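Cytosolic malate dehydrogenase (Trichomonas vaginalis, PDB 4UUO) probably catalyses the NAD-dependent interconversion of malate and oxaloacetate, as a cytosolic member of the lactate/malate dehydrogenase superfamily. Local coordinates at residues Thr121-Asn129 with Ala247-Leu255; Tyr276-Phe284 with Leu312-Lys323. One frame throughout, in Å; residues are numbered along the deposited sequence.

Contact 1 (Thr121-Asn129 with Ala247-Leu255); sequences TVKVLVVGN and ALTCVKDWL
The aliphatic chain of Lys123, CB to CE, lies over one face of the Trp254 indole and crosses it obliquely. Its CB begins over the six-membered ring, 3.7 Å from Trp254 CZ3, and CG lies over the same ring beside its CZ2-CE2 bond, 3.7 Å from Trp254 CE2. CD sits over the five-membered ring, 3.6 Å from its centroid and 6° off the normal, a CH-pi contact, with Leu255 CD2 alongside. CE passes Trp254 NE1, and NZ runs on beyond the rim of the five-membered ring at much the same height, as an off-centre cation-pi partner, to Trp254 O at 2.6 Å, coming from above the carbonyl plane. Gly294 O accepts a second bond from the ammonium. The chain can follow the ring because it is extended beyond CG. The far edge of the indole abuts the strand backbone, with Val124 O 3.3 Å from Trp254 CH2.

Strand 123-126 belongs to the six-stranded parallel sheet of the Rossmann-type NAD-binding domain; segment 247-255 of helix 240-256, from the C-terminal domain, runs roughly antiparallel to it (153°, closest approach of the axes 9.9 Å). Deeper in, CG of Leu125 stands anti to the backbone N (chi1 178°), directing CD2 to Ala247 CB at 3.6 Å and to Val251 CG2, while CD1 meets Cys250 SG at 3.8 Å.

Contact 2 (Tyr276-Phe284 with Leu312-Lys323); sequences YGIKQGTIF and LEATEKELIGEK
Glu316 OE2 accepts the backbone N-H of Lys279 at 2.7 Å. The donor meets the oxygen on its syn side, 24° out of the carboxylate plane, and the bond is bent, with an N-H...O angle of 137°. CG of Glu316 is anti to the backbone N (chi1 -180°) and the rest of the chain is extended, which carries the carboxylate from the helix across to the loop. There OE1 lies against Ile278 CD1, and the Lys279 side chain passes OE2 at about a right angle.

At the other end Lys323 NZ bonds to Gly281 O at 3.0 Å, approaching from well above the carbonyl plane. Thr282 CG2 is lodged between these polar ends, 3.8 Å from Ile320 CG1 and also touching Leu319 CB and Lys323 CD.

The loop leads into strand 283-290, central in the three-stranded antiparallel sheet of the C-terminal domain, and lies along the long helix 306-329. Phe284 packs where the strand meets the helix: Leu312 CD2 is in its ring plane at the edge, 3.6 Å from Phe284 CZ, Leu319 CD1 comes obliquely to 3.5 Å from Phe284 CD2, and Ile278 CG2 covers one face, offset toward the rim. Thr315 turns CG2 to this ring, leaving OG1 to bond with Asn184 N and Thr188 OG1.

Lys279 NZ stays 5.5 Å from Glu316 OE2, so no salt bridge forms, yet the nearby lysine charge and the N-H bond would be expected to favour the ionised form of the buried Glu316 carboxylate.

From the N terminus the chain lays down the Rossmann-type sheet, with strand 123-126 fifth and strand 150-152 last. Contact 1 closes only when helix 240-256 returns to strand 123-126, enclosing 117 residues and joining the two domains near the centre of the chain. Contact 2 opens afterwards and closes a shorter excursion of 27 residues, holding the loop ahead of strand 283-290 to helix 306-329 within the C-terminal domain. The two are in series, neither nested nor crossing; the centres of contact 1 and contact 2 lie about 21 Å apart, and the two do not touch. Helix 131-139, soon after strand 123-126, is touched by Ile283, Leu319 and Lys323, so contact 2 also abuts the earlier part of the chain.

Contact 1 (Thr121-Asn129 with Ala247-Leu255)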
loop_
_atom_site.group_PDB
_atom_site.type_symbol
_atom_site.label_atom_id
_atom_site.label_comp_id
_atom_site.label_asym_id
_atom_site.label_seq_id
_atom_site.Cartn_x
_atom_site.Cartn_y
_atom_site.Cartn_z
ATOM N N THR A 121 27.477 -7.724 0.704
ATOM C CA THR A 121 26.559 -8.832 0.520
ATOM C C THR A 121 25.160 -8.319 0.163
ATOM O O THR A 121 24.177 -9.063 0.204
ATOM C CB THR A 121 26.521 -9.694 1.796
ATOM O OG1 THR A 121 25.742 -10.872 1.571
ATOM C CG2 THR A 121 25.945 -8.892 2.957
ATOM N N VAL A 122 25.093 -7.041 -0.205
ATOM C CA VAL A 122 23.837 -6.359 -0.509
ATOM C C VAL A 122 23.146 -6.942 -1.746
ATOM O O VAL A 122 23.800 -7.486 -2.641
ATOM C CB VAL A 122 24.074 -4.830 -0.715
ATOM C CG1 VAL A 122 24.887 -4.567 -1.982
ATOM C CG2 VAL A 122 22.755 -4.053 -0.747
ATOM N N LYS A 123 21.818 -6.841 -1.783
ATOM C CA LYS A 123 21.054 -7.238 -2.959
ATOM C C LYS A 123 20.347 -6.034 -3.578
ATOM O O LYS A 123 19.511 -5.387 -2.948
ATOM C CB LYS A 123 20.056 -8.345 -2.606
ATOM C CG LYS A 123 20.694 -9.728 -2.650
ATOM C CD LYS A 123 19.780 -10.845 -2.173
ATOM C CE LYS A 123 20.510 -12.182 -2.282
ATOM N NZ LYS A 123 19.689 -13.345 -1.844
ATOM N N VAL A 124 20.701 -5.740 -4.823
ATOM C CA VAL A 124 20.218 -4.549 -5.503
ATOM C C VAL A 124 19.174 -4.885 -6.561
ATOM O O VAL A 124 19.471 -5.593 -7.528
ATOM C CB VAL A 124 21.375 -3.788 -6.180
ATOM C CG1 VAL A 124 20.909 -2.420 -6.623
ATOM C CG2 VAL A 124 22.577 -3.680 -5.240
ATOM N N LEU A 125 17.956 -4.380 -6.373
ATOM C CA LEU A 125 16.912 -4.523 -7.383
ATOM C C LEU A 125 16.627 -3.188 -8.061
ATOM O O LEU A 125 16.091 -2.270 -7.445
ATOM C CB LEU A 125 15.628 -5.082 -6.774
ATOM C CG LEU A 125 14.473 -5.213 -7.771
ATOM C CD1 LEU A 125 14.817 -6.202 -8.877
ATOM C CD2 LEU A 125 13.187 -5.613 -7.070
ATOM N N VAL A 126 16.991 -3.090 -9.336
ATOM C CA VAL A 126 16.784 -1.870 -10.111
ATOM C C VAL A 126 15.394 -1.859 -10.742
ATOM O O VAL A 126 15.015 -2.784 -11.463
ATOM C CB VAL A 126 17.857 -1.715 -11.213
ATOM C CG1 VAL A 126 17.580 -0.482 -12.066
ATOM C CG2 VAL A 126 19.241 -1.640 -10.592
ATOM N N VAL A 127 14.640 -0.803 -10.466
ATOM C CA VAL A 127 13.265 -0.687 -10.928
ATOM C C VAL A 127 13.129 0.436 -11.959
ATOM O O VAL A 127 12.447 0.286 -12.978
ATOM C CB VAL A 127 12.316 -0.438 -9.732
ATOM C CG1 VAL A 127 10.924 -0.026 -10.203
ATOM C CG2 VAL A 127 12.265 -1.675 -8.834
ATOM N N GLY A 128 13.791 1.556 -11.688
ATOM C CA GLY A 128 13.767 2.700 -12.577
ATOM C C GLY A 128 14.212 2.385 -13.989
ATOM O O GLY A 128 15.196 1.685 -14.200
ATOM N N ASN A 129 13.477 2.913 -14.960
ATOM C CA ASN A 129 13.760 2.669 -16.370
ATOM C C ASN A 129 14.944 3.484 -16.863
ATOM O O ASN A 129 15.120 4.622 -16.445
ATOM C CB ASN A 129 12.528 2.986 -17.222
ATOM C CG ASN A 129 11.355 2.089 -16.904
ATOM O OD1 ASN A 129 11.350 1.386 -15.892
ATOM N ND2 ASN A 129 10.349 2.107 -17.768
ATOM N N ALA A 247 8.229 -5.904 -7.009
ATOM C CA ALA A 247 9.572 -5.729 -6.478
ATOM C C ALA A 247 9.743 -6.407 -5.116
ATOM O O ALA A 247 10.783 -7.008 -4.834
ATOM C CB ALA A 247 9.893 -4.258 -6.372
ATOM N N LEU A 248 8.717 -6.306 -4.278
ATOM C CA LEU A 248 8.778 -6.849 -2.933
ATOM C C LEU A 248 8.887 -8.369 -2.969
ATOM O O LEU A 248 9.681 -8.960 -2.237
ATOM C CB LEU A 248 7.550 -6.414 -2.128
ATOM C CG LEU A 248 7.438 -6.978 -0.710
ATOM C CD1 LEU A 248 6.988 -5.893 0.259
ATOM C CD2 LEU A 248 6.496 -8.179 -0.667
ATOM N N THR A 249 8.084 -8.991 -3.824
ATOM C CA THR A 249 8.083 -10.444 -3.954
ATOM C C THR A 249 9.313 -10.936 -4.722
ATOM O O THR A 249 9.799 -12.039 -4.473
ATOM C CB THR A 249 6.799 -10.954 -4.652
ATOM O OG1 THR A 249 6.714 -10.414 -5.977
ATOM C CG2 THR A 249 5.564 -10.544 -3.862
ATOM N N CYS A 250 9.811 -10.123 -5.654
ATOM C CA CYS A 250 11.035 -10.472 -6.367
ATOM C C CYS A 250 12.176 -10.617 -5.376
ATOM O O CYS A 250 12.940 -11.581 -5.425
ATOM C CB CYS A 250 11.387 -9.422 -7.424
ATOM S SG CYS A 250 13.111 -9.509 -8.013
ATOM N N VAL A 251 12.272 -9.653 -4.467
ATOM C CA VAL A 251 13.322 -9.650 -3.461
ATOM C C VAL A 251 13.004 -10.667 -2.369
ATOM O O VAL A 251 13.905 -11.282 -1.799
ATOM C CB VAL A 251 13.511 -8.245 -2.867
ATOM C CG1 VAL A 251 14.435 -8.282 -1.657
ATOM C CG2 VAL A 251 14.064 -7.301 -3.939
ATOM N N LYS A 252 11.716 -10.860 -2.104
ATOM C CA LYS A 252 11.268 -11.881 -1.168
ATOM C C LYS A 252 11.859 -13.237 -1.542
ATOM O O LYS A 252 12.570 -13.862 -0.749
ATOM C CB LYS A 252 9.743 -11.952 -1.154
ATOM C CG LYS A 252 9.152 -12.900 -0.133
ATOM C CD LYS A 252 9.069 -12.253 1.235
ATOM C CE LYS A 252 8.262 -13.112 2.189
ATOM N NZ LYS A 252 6.903 -13.369 1.642
ATOM N N ASP A 253 11.575 -13.675 -2.766
ATOM C CA ASP A 253 12.117 -14.926 -3.285
ATOM C C ASP A 253 13.635 -14.866 -3.382
ATOM O O ASP A 253 14.320 -15.856 -3.127
ATOM C CB ASP A 253 11.524 -15.244 -4.657
ATOM C CG ASP A 253 10.016 -15.362 -4.629
ATOM O OD1 ASP A 253 9.452 -15.584 -3.534
ATOM O OD2 ASP A 253 9.397 -15.240 -5.708
ATOM N N TRP A 254 14.157 -13.702 -3.757
ATOM C CA TRP A 254 15.599 -13.513 -3.879
ATOM C C TRP A 254 16.292 -13.804 -2.545
ATOM O O TRP A 254 17.408 -14.322 -2.510
ATOM C CB TRP A 254 15.912 -12.090 -4.354
ATOM C CG TRP A 254 17.311 -11.899 -4.905
ATOM C CD1 TRP A 254 18.261 -12.863 -5.097
ATOM C CD2 TRP A 254 17.906 -10.663 -5.333
ATOM N NE1 TRP A 254 19.404 -12.305 -5.616
ATOM C CE2 TRP A 254 19.213 -10.958 -5.769
ATOM C CE3 TRP A 254 17.457 -9.338 -5.391
ATOM C CZ2 TRP A 254 20.079 -9.974 -6.252
ATOM C CZ3 TRP A 254 18.317 -8.364 -5.871
ATOM C CH2 TRP A 254 19.613 -8.687 -6.294
ATOM N N LEU A 255 15.609 -13.492 -1.449
ATOM C CA LEU A 255 16.175 -13.677 -0.118
ATOM C C LEU A 255 15.920 -15.068 0.456
ATOM O O LEU A 255 16.780 -15.623 1.141
ATOM C CB LEU A 255 15.621 -12.619 0.839
ATOM C CG LEU A 255 15.979 -11.154 0.550
ATOM C CD1 LEU A 255 15.203 -10.210 1.462
ATOM C CD2 LEU A 255 17.477 -10.906 0.671
#

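Contact 2 (Tyr276-Phe284 with Leu312-Lys323)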
loop_
_atom_site.group_PDB
_atom_site.type_symbol
_atom_site.label_atom_id
_atom_site.label_comp_id
_atom_site.label_asym_id
_atom_site.label_seq_id
_atom_site.Cartn_x
_atom_site.Cartn_y
_atom_site.Cartn_z
ATOM N N TYR A 276 21.395 -20.779 -22.951
ATOM C CA TYR A 276 20.621 -20.519 -24.167
ATOM C C TYR A 276 21.360 -19.634 -25.178
ATOM O O TYR A 276 20.730 -19.005 -26.034
ATOM C CB TYR A 276 19.270 -19.886 -23.807
ATOM C CG TYR A 276 18.489 -20.686 -22.790
ATOM C CD1 TYR A 276 17.753 -21.802 -23.175
ATOM C CD2 TYR A 276 18.498 -20.338 -21.444
ATOM C CE1 TYR A 276 17.043 -22.548 -22.252
ATOM C CE2 TYR A 276 17.789 -21.078 -20.510
ATOM C CZ TYR A 276 17.063 -22.181 -20.923
ATOM O OH TYR A 276 16.356 -22.926 -20.010
ATOM N N GLY A 277 22.688 -19.591 -25.076
ATOM C CA GLY A 277 23.506 -18.809 -25.987
ATOM C C GLY A 277 23.343 -17.310 -25.808
ATOM O O GLY A 277 23.740 -16.524 -26.675
ATOM N N ILE A 278 22.747 -16.908 -24.690
ATOM C CA ILE A 278 22.627 -15.490 -24.374
ATOM C C ILE A 278 23.992 -14.969 -23.951
ATOM O O ILE A 278 24.525 -15.365 -22.913
ATOM C CB ILE A 278 21.587 -15.226 -23.270
ATOM C CG1 ILE A 278 20.180 -15.542 -23.785
ATOM C CG2 ILE A 278 21.659 -13.782 -22.798
ATOM C CD1 ILE A 278 19.809 -14.803 -25.063
ATOM N N LYS A 279 24.554 -14.089 -24.774
ATOM C CA LYS A 279 25.916 -13.608 -24.585
ATOM C C LYS A 279 26.057 -12.791 -23.300
ATOM O O LYS A 279 25.186 -11.980 -22.954
ATOM C CB LYS A 279 26.351 -12.785 -25.805
ATOM C CG LYS A 279 26.315 -13.584 -27.107
ATOM C CD LYS A 279 26.191 -12.698 -28.342
ATOM C CE LYS A 279 26.224 -13.536 -29.618
ATOM N NZ LYS A 279 26.018 -12.731 -30.857
ATOM N N GLN A 280 27.157 -13.036 -22.591
ATOM C CA GLN A 280 27.469 -12.327 -21.359
ATOM C C GLN A 280 27.676 -10.846 -21.666
ATOM O O GLN A 280 27.961 -10.480 -22.804
ATOM C CB GLN A 280 28.716 -12.929 -20.697
ATOM C CG GLN A 280 28.955 -12.474 -19.258
ATOM C CD GLN A 280 30.162 -13.140 -18.618
ATOM O OE1 GLN A 280 30.909 -13.867 -19.275
ATOM N NE2 GLN A 280 30.357 -12.892 -17.324
ATOM N N GLY A 281 27.510 -9.989 -20.665
ATOM C CA GLY A 281 27.745 -8.572 -20.862
ATOM C C GLY A 281 26.505 -7.699 -20.834
ATOM O O GLY A 281 26.598 -6.488 -21.050
ATOM N N THR A 282 25.347 -8.308 -20.587
ATOM C CA THR A 282 24.125 -7.545 -20.348
ATOM C C THR A 282 23.405 -8.063 -19.107
ATOM O O THR A 282 23.719 -9.142 -18.596
ATOM C CB THR A 282 23.149 -7.599 -21.551
ATOM O OG1 THR A 282 22.744 -8.953 -21.790
ATOM C CG2 THR A 282 23.785 -7.018 -22.814
ATOM N N ILE A 283 22.443 -7.283 -18.623
ATOM C CA ILE A 283 21.541 -7.735 -17.572
ATOM C C ILE A 283 20.299 -8.337 -18.235
ATOM O O ILE A 283 19.450 -7.614 -18.759
ATOM C CB ILE A 283 21.151 -6.585 -16.621
ATOM C CG1 ILE A 283 22.405 -5.856 -16.135
ATOM C CG2 ILE A 283 20.357 -7.107 -15.438
ATOM C CD1 ILE A 283 23.389 -6.759 -15.427
ATOM N N PHE A 284 20.214 -9.666 -18.219
ATOM C CA PHE A 284 19.220 -10.411 -18.990
ATOM C C PHE A 284 18.240 -11.146 -18.073
ATOM O O PHE A 284 18.645 -11.734 -17.070
ATOM C CB PHE A 284 19.929 -11.408 -19.918
ATOM C CG PHE A 284 19.093 -11.877 -21.080
ATOM C CD1 PHE A 284 18.255 -12.970 -20.954
ATOM C CD2 PHE A 284 19.168 -11.234 -22.308
ATOM C CE1 PHE A 284 17.497 -13.404 -22.027
ATOM C CE2 PHE A 284 18.414 -11.661 -23.384
ATOM C CZ PHE A 284 17.576 -12.745 -23.244
ATOM N N LEU A 312 14.250 -13.920 -28.302
ATOM C CA LEU A 312 15.453 -13.766 -27.492
ATOM C C LEU A 312 16.525 -12.976 -28.223
ATOM O O LEU A 312 17.270 -12.206 -27.620
ATOM C CB LEU A 312 16.010 -15.130 -27.098
ATOM C CG LEU A 312 15.248 -15.903 -26.028
ATOM C CD1 LEU A 312 15.809 -17.308 -25.922
ATOM C CD2 LEU A 312 15.359 -15.173 -24.708
ATOM N N GLU A 313 16.612 -13.192 -29.529
ATOM C CA GLU A 313 17.555 -12.454 -30.353
ATOM C C GLU A 313 17.126 -11.006 -30.420
ATOM O O GLU A 313 17.957 -10.107 -30.424
ATOM C CB GLU A 313 17.640 -13.054 -31.752
ATOM C CG GLU A 313 18.199 -14.458 -31.763
ATOM C CD GLU A 313 18.248 -15.054 -33.150
ATOM O OE1 GLU A 313 17.373 -14.711 -33.973
ATOM O OE2 GLU A 313 19.164 -15.859 -33.418
ATOM N N ALA A 314 15.818 -10.788 -30.457
ATOM C CA ALA A 314 15.271 -9.441 -30.525
ATOM C C ALA A 314 15.543 -8.646 -29.247
ATOM O O ALA A 314 15.802 -7.439 -29.301
ATOM C CB ALA A 314 13.778 -9.496 -30.804
ATOM N N THR A 315 15.489 -9.319 -28.100
ATOM C CA THR A 315 15.635 -8.630 -26.823
ATOM C C THR A 315 17.109 -8.464 -26.442
ATOM O O THR A 315 17.495 -7.437 -25.881
ATOM C CB THR A 315 14.858 -9.360 -25.690
ATOM O OG1 THR A 315 14.959 -8.609 -24.475
ATOM C CG2 THR A 315 15.381 -10.774 -25.464
ATOM N N GLU A 316 17.935 -9.454 -26.766
ATOM C CA GLU A 316 19.367 -9.338 -26.522
ATOM C C GLU A 316 19.979 -8.268 -27.413
ATOM O O GLU A 316 20.866 -7.524 -26.991
ATOM C CB GLU A 316 20.069 -10.665 -26.762
ATOM C CG GLU A 316 21.551 -10.599 -26.519
ATOM C CD GLU A 316 22.201 -11.952 -26.630
ATOM O OE1 GLU A 316 21.597 -12.846 -27.259
ATOM O OE2 GLU A 316 23.307 -12.124 -26.081
ATOM N N LYS A 317 19.497 -8.209 -28.651
ATOM C CA LYS A 317 19.907 -7.187 -29.605
ATOM C C LYS A 317 19.629 -5.792 -29.046
ATOM O O LYS A 317 20.408 -4.861 -29.254
ATOM C CB LYS A 317 19.179 -7.386 -30.937
ATOM C CG LYS A 317 19.671 -6.520 -32.081
ATOM C CD LYS A 317 21.042 -6.942 -32.556
ATOM C CE LYS A 317 21.461 -6.091 -33.734
ATOM N NZ LYS A 317 21.290 -4.649 -33.405
ATOM N N GLU A 318 18.517 -5.659 -28.328
ATOM C CA GLU A 318 18.135 -4.380 -27.742
ATOM C C GLU A 318 19.003 -4.041 -26.539
ATOM O O GLU A 318 19.399 -2.890 -26.356
ATOM C CB GLU A 318 16.665 -4.383 -27.329
ATOM C CG GLU A 318 16.246 -3.106 -26.609
ATOM C CD GLU A 318 14.778 -3.086 -26.224
ATOM O OE1 GLU A 318 13.961 -2.641 -27.054
ATOM O OE2 GLU A 318 14.443 -3.509 -25.094
ATOM N N LEU A 319 19.289 -5.050 -25.721
ATOM C CA LEU A 319 20.113 -4.870 -24.536
ATOM C C LEU A 319 21.530 -4.455 -24.910
ATOM O O LEU A 319 22.062 -3.481 -24.375
ATOM C CB LEU A 319 20.137 -6.153 -23.711
ATOM C CG LEU A 319 18.840 -6.411 -22.949
ATOM C CD1 LEU A 319 18.863 -7.779 -22.288
ATOM C CD2 LEU A 319 18.644 -5.322 -21.919
ATOM N N ILE A 320 22.129 -5.201 -25.835
ATOM C CA ILE A 320 23.476 -4.915 -26.320
ATOM C C ILE A 320 23.533 -3.556 -27.021
ATOM O O ILE A 320 24.519 -2.826 -26.914
ATOM C CB ILE A 320 23.965 -6.011 -27.292
ATOM C CG1 ILE A 320 24.058 -7.358 -26.580
ATOM C CG2 ILE A 320 25.312 -5.648 -27.878
ATOM C CD1 ILE A 320 24.447 -8.507 -27.493
ATOM N N GLY A 321 22.467 -3.218 -27.738
ATOM C CA GLY A 321 22.413 -1.954 -28.447
ATOM C C GLY A 321 22.288 -0.785 -27.492
ATOM O O GLY A 321 22.903 0.264 -27.693
ATOM N N GLU A 322 21.487 -0.978 -26.445
ATOM C CA GLU A 322 21.233 0.057 -25.448
ATOM C C GLU A 322 22.471 0.306 -24.590
ATOM O O GLU A 322 22.766 1.448 -24.236
ATOM C CB GLU A 322 20.038 -0.337 -24.567
ATOM C CG GLU A 322 19.472 0.791 -23.720
ATOM C CD GLU A 322 18.102 0.464 -23.130
ATOM O OE1 GLU A 322 18.034 -0.329 -22.166
ATOM O OE2 GLU A 322 17.092 1.010 -23.627
ATOM N N LYS A 323 23.197 -0.760 -24.260
ATOM C CA LYS A 323 24.395 -0.624 -23.436
ATOM C C LYS A 323 25.505 0.053 -24.237
ATOM O O LYS A 323 26.361 0.736 -23.681
ATOM C CB LYS A 323 24.865 -1.986 -22.912
ATOM C CG LYS A 323 25.645 -2.799 -23.917
ATOM C CD LYS A 323 26.209 -4.081 -23.330
ATOM C CE LYS A 323 27.056 -4.801 -24.375
ATOM N NZ LYS A 323 27.629 -6.086 -23.885
#